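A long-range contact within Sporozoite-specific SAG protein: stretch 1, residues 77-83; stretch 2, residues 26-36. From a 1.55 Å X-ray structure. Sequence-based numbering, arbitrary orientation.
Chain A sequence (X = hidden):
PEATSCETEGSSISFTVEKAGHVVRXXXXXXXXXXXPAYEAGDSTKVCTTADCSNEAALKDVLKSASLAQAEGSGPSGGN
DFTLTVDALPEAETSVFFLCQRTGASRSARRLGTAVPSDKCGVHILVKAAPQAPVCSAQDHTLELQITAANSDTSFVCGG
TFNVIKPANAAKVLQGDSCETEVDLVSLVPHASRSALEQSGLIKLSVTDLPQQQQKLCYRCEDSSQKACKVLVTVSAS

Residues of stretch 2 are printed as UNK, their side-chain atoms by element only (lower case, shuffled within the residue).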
# COMPACT_ATOMS: atom_id res chain seq x y z
N SER A 77 14.38 -19.38 10.39
CA SER A 77 14.92 -20.65 9.90
C SER A 77 14.19 -21.95 10.29
O SER A 77 13.70 -22.17 11.41
CB SER A 77 16.48 -20.75 9.93
OG SER A 77 17.05 -21.70 10.85
N GLY A 78 14.08 -22.77 9.30
CA GLY A 78 13.26 -23.93 9.36
C GLY A 78 11.81 -23.52 9.37
O GLY A 78 11.50 -22.37 9.18
N GLY A 79 10.97 -24.50 9.59
CA GLY A 79 9.57 -24.28 9.90
C GLY A 79 8.67 -24.14 8.71
O GLY A 79 8.70 -24.90 7.79
N ASN A 80 7.80 -23.14 8.79
CA ASN A 80 6.88 -22.89 7.68
C ASN A 80 6.87 -21.43 7.28
O ASN A 80 6.85 -20.56 8.13
CB ASN A 80 5.45 -23.31 8.05
CG ASN A 80 5.26 -24.81 7.99
OD1 ASN A 80 5.40 -25.43 6.93
ND2 ASN A 80 4.97 -25.43 9.14
N ASP A 81 6.87 -21.18 5.97
CA ASP A 81 6.86 -19.82 5.43
C ASP A 81 5.48 -19.47 4.90
O ASP A 81 4.86 -20.25 4.17
CB ASP A 81 7.87 -19.75 4.27
CG ASP A 81 9.33 -19.75 4.74
OD1 ASP A 81 9.64 -19.48 5.92
OD2 ASP A 81 10.22 -19.99 3.90
N PHE A 82 5.00 -18.29 5.28
CA PHE A 82 3.67 -17.84 4.92
C PHE A 82 3.72 -16.57 4.10
O PHE A 82 4.57 -15.70 4.36
CB PHE A 82 2.84 -17.60 6.19
CG PHE A 82 2.63 -18.84 6.96
CD1 PHE A 82 3.53 -19.21 7.97
CD2 PHE A 82 1.63 -19.71 6.59
CE1 PHE A 82 3.37 -20.42 8.62
CE2 PHE A 82 1.48 -20.92 7.25
CZ PHE A 82 2.35 -21.27 8.27
N THR A 83 2.77 -16.43 3.18
CA THR A 83 2.68 -15.25 2.31
C THR A 83 1.25 -14.74 2.32
O THR A 83 0.34 -15.44 1.89
CB THR A 83 3.10 -15.61 0.85
OG1 THR A 83 4.40 -16.17 0.89
CG2 THR A 83 3.15 -14.37 -0.03
N UNK A 26 6.15 -13.97 6.32
CA UNK A 26 6.64 -14.25 7.65
C UNK A 26 6.87 -15.74 7.83
O UNK A 26 6.42 -16.55 7.04
c UNK A 26 1.79 -15.56 8.85
c UNK A 26 4.33 -14.37 8.73
c UNK A 26 4.09 -15.47 9.54
c UNK A 26 2.83 -16.06 9.61
c UNK A 26 3.28 -13.84 7.99
c UNK A 26 2.01 -14.44 8.03
c UNK A 26 5.68 -13.71 8.72
N UNK A 27 7.60 -16.07 8.88
CA UNK A 27 7.99 -17.44 9.12
C UNK A 27 7.64 -17.86 10.55
O UNK A 27 7.84 -17.11 11.51
c UNK A 27 9.50 -17.58 8.87
o UNK A 27 10.63 -18.85 10.55
c UNK A 27 10.07 -18.85 9.44
n UNK A 27 9.94 -19.95 8.70
N UNK A 28 7.10 -19.07 10.65
CA UNK A 28 6.98 -19.78 11.94
C UNK A 28 8.17 -20.75 12.01
O UNK A 28 8.22 -21.71 11.24
c UNK A 28 5.67 -20.56 12.03
s UNK A 28 4.14 -19.49 12.21
N UNK A 29 9.11 -20.48 12.91
CA UNK A 29 10.35 -21.22 12.93
C UNK A 29 10.13 -22.58 13.43
O UNK A 29 9.14 -22.96 13.93
c UNK A 29 9.17 -19.44 13.94
c UNK A 29 10.39 -19.84 14.78
c UNK A 29 11.23 -20.43 13.88
N UNK A 30 11.18 -23.35 13.30
CA UNK A 30 11.13 -24.72 13.62
C UNK A 30 10.46 -25.16 14.93
O UNK A 30 9.72 -26.05 14.94
o UNK A 30 12.50 -26.52 13.86
c UNK A 30 12.56 -25.21 13.64
N UNK A 31 10.77 -24.53 16.02
CA UNK A 31 10.22 -24.99 17.27
C UNK A 31 8.72 -24.65 17.33
O UNK A 31 7.91 -25.35 17.86
c UNK A 31 11.00 -24.43 18.41
o UNK A 31 10.24 -24.50 19.62
c UNK A 31 11.41 -23.07 18.14
N UNK A 32 8.37 -23.57 16.68
CA UNK A 32 6.99 -23.08 16.72
C UNK A 32 6.33 -23.25 15.34
O UNK A 32 5.76 -22.28 14.76
c UNK A 32 7.47 -21.30 18.55
c UNK A 32 6.69 -22.10 19.59
c UNK A 32 7.40 -19.80 18.84
c UNK A 32 6.93 -21.61 17.16
N UNK A 33 6.43 -24.49 14.85
CA UNK A 33 6.15 -24.90 13.45
C UNK A 33 4.92 -24.18 12.91
O UNK A 33 4.89 -23.80 11.74
c UNK A 33 4.86 -28.28 12.41
c UNK A 33 5.51 -26.97 12.13
o UNK A 33 3.88 -28.28 13.17
o UNK A 33 5.35 -29.31 11.86
c UNK A 33 6.09 -26.43 13.38
N UNK A 34 3.82 -24.15 13.66
CA UNK A 34 2.56 -24.77 13.25
C UNK A 34 1.78 -23.43 13.37
O UNK A 34 1.78 -22.80 14.45
c UNK A 34 0.42 -25.95 13.83
o UNK A 34 -0.03 -28.15 14.55
c UNK A 34 -0.32 -26.95 14.69
c UNK A 34 1.91 -25.75 14.23
o UNK A 34 -1.17 -26.53 15.50
N UNK A 35 1.16 -22.94 12.29
CA UNK A 35 0.39 -21.68 12.39
C UNK A 35 -1.02 -21.91 12.95
O UNK A 35 -1.63 -22.98 12.75
c UNK A 35 -0.20 -19.49 11.20
c UNK A 35 0.26 -20.95 11.02
c UNK A 35 -0.24 -18.68 9.85
c UNK A 35 -0.70 -21.68 10.14
N UNK A 36 -1.52 -20.90 13.66
CA UNK A 36 -2.90 -20.87 14.14
C UNK A 36 -3.53 -19.59 13.65
O UNK A 36 -2.90 -18.54 13.73
c UNK A 36 -2.93 -20.85 15.66
n UNK A 36 -6.69 -21.15 18.25
c UNK A 36 -5.86 -22.19 17.61
c UNK A 36 -4.46 -21.61 17.44
c UNK A 36 -4.36 -20.82 16.19
O HOH W 1 12.18 -27.01 10.46

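Position 26 carries seven side-chain carbons, one leading into a six-membered ring, and CB of Phe 82 lies over the face of that ring, 3.7 Å from its centroid. It is Phe 26. Its backbone pairs with Phe 82 in both directions, N to Phe 82 O at 3.1 Å and O to Phe 82 N at 2.9 Å; the two ring planes are near parallel but slid apart, with centroids 5.3 Å from each other.

Position 27 has two carbons, the second bearing one oxygen and one nitrogen, the pattern of a short carboxamide: Asn 27. Its ND2 donates to Gly 78 O at 2.9 Å and to Asp 81 OD1 at 2.8 Å, tying the loop to the strand that follows it.

At position 28 a single carbon ends in sulfur, which identifies Cys 28; the sulfur is bonded covalently to a group elsewhere in the structure. SG stands 3.8 Å from Phe 82 CE1, oblique to the ring. The backbone N donates to Asn 80 O and the backbone O accepts from Asn 80 N, both at 2.9 Å.

Three carbons at position 29 close a ring onto the backbone nitrogen, as in Pro 29. Position 30 has one carbon and one oxygen, hence Ser 30. Its N makes a weak hydrogen bond to Ser 77 O at 3.4 Å, and a water accepting from Gly 79 N at 2.9 Å is also weakly bonded to Ser 30 OG at 3.4 Å.

Position 31, one carbon bearing an oxygen and a carbon, is Thr 31; position 32, four carbons forked at the second, is Leu 32. Neither touches stretch 1. Position 33 has three carbons ending in two oxygens. This composition gives Glu 33, whose backbone O accepts from Asn 80 ND2 at 3.1 Å. The same atoms at position 34 give Glu 34, without contact.

Position 35 has four carbons forked at the first, one arm two carbons long: Ile 35. Its CD1 sits over a face of the Phe 82 ring, 3.8 Å from the centroid. Position 36, four carbons in a row ending in nitrogen, is Lys 36, out of reach.

Along the antiparallel pairing, Phe 82 packs among Phe 26, Cys 28 and Ile 35, while Asn 27 binds the glycine turn and Asp 81. At Gly 79, a CB would fall 1.9 Å from Cys 28 O, so the close approach depends on its absence.

Stretch 2 26-36: FNCPSTLEEIK
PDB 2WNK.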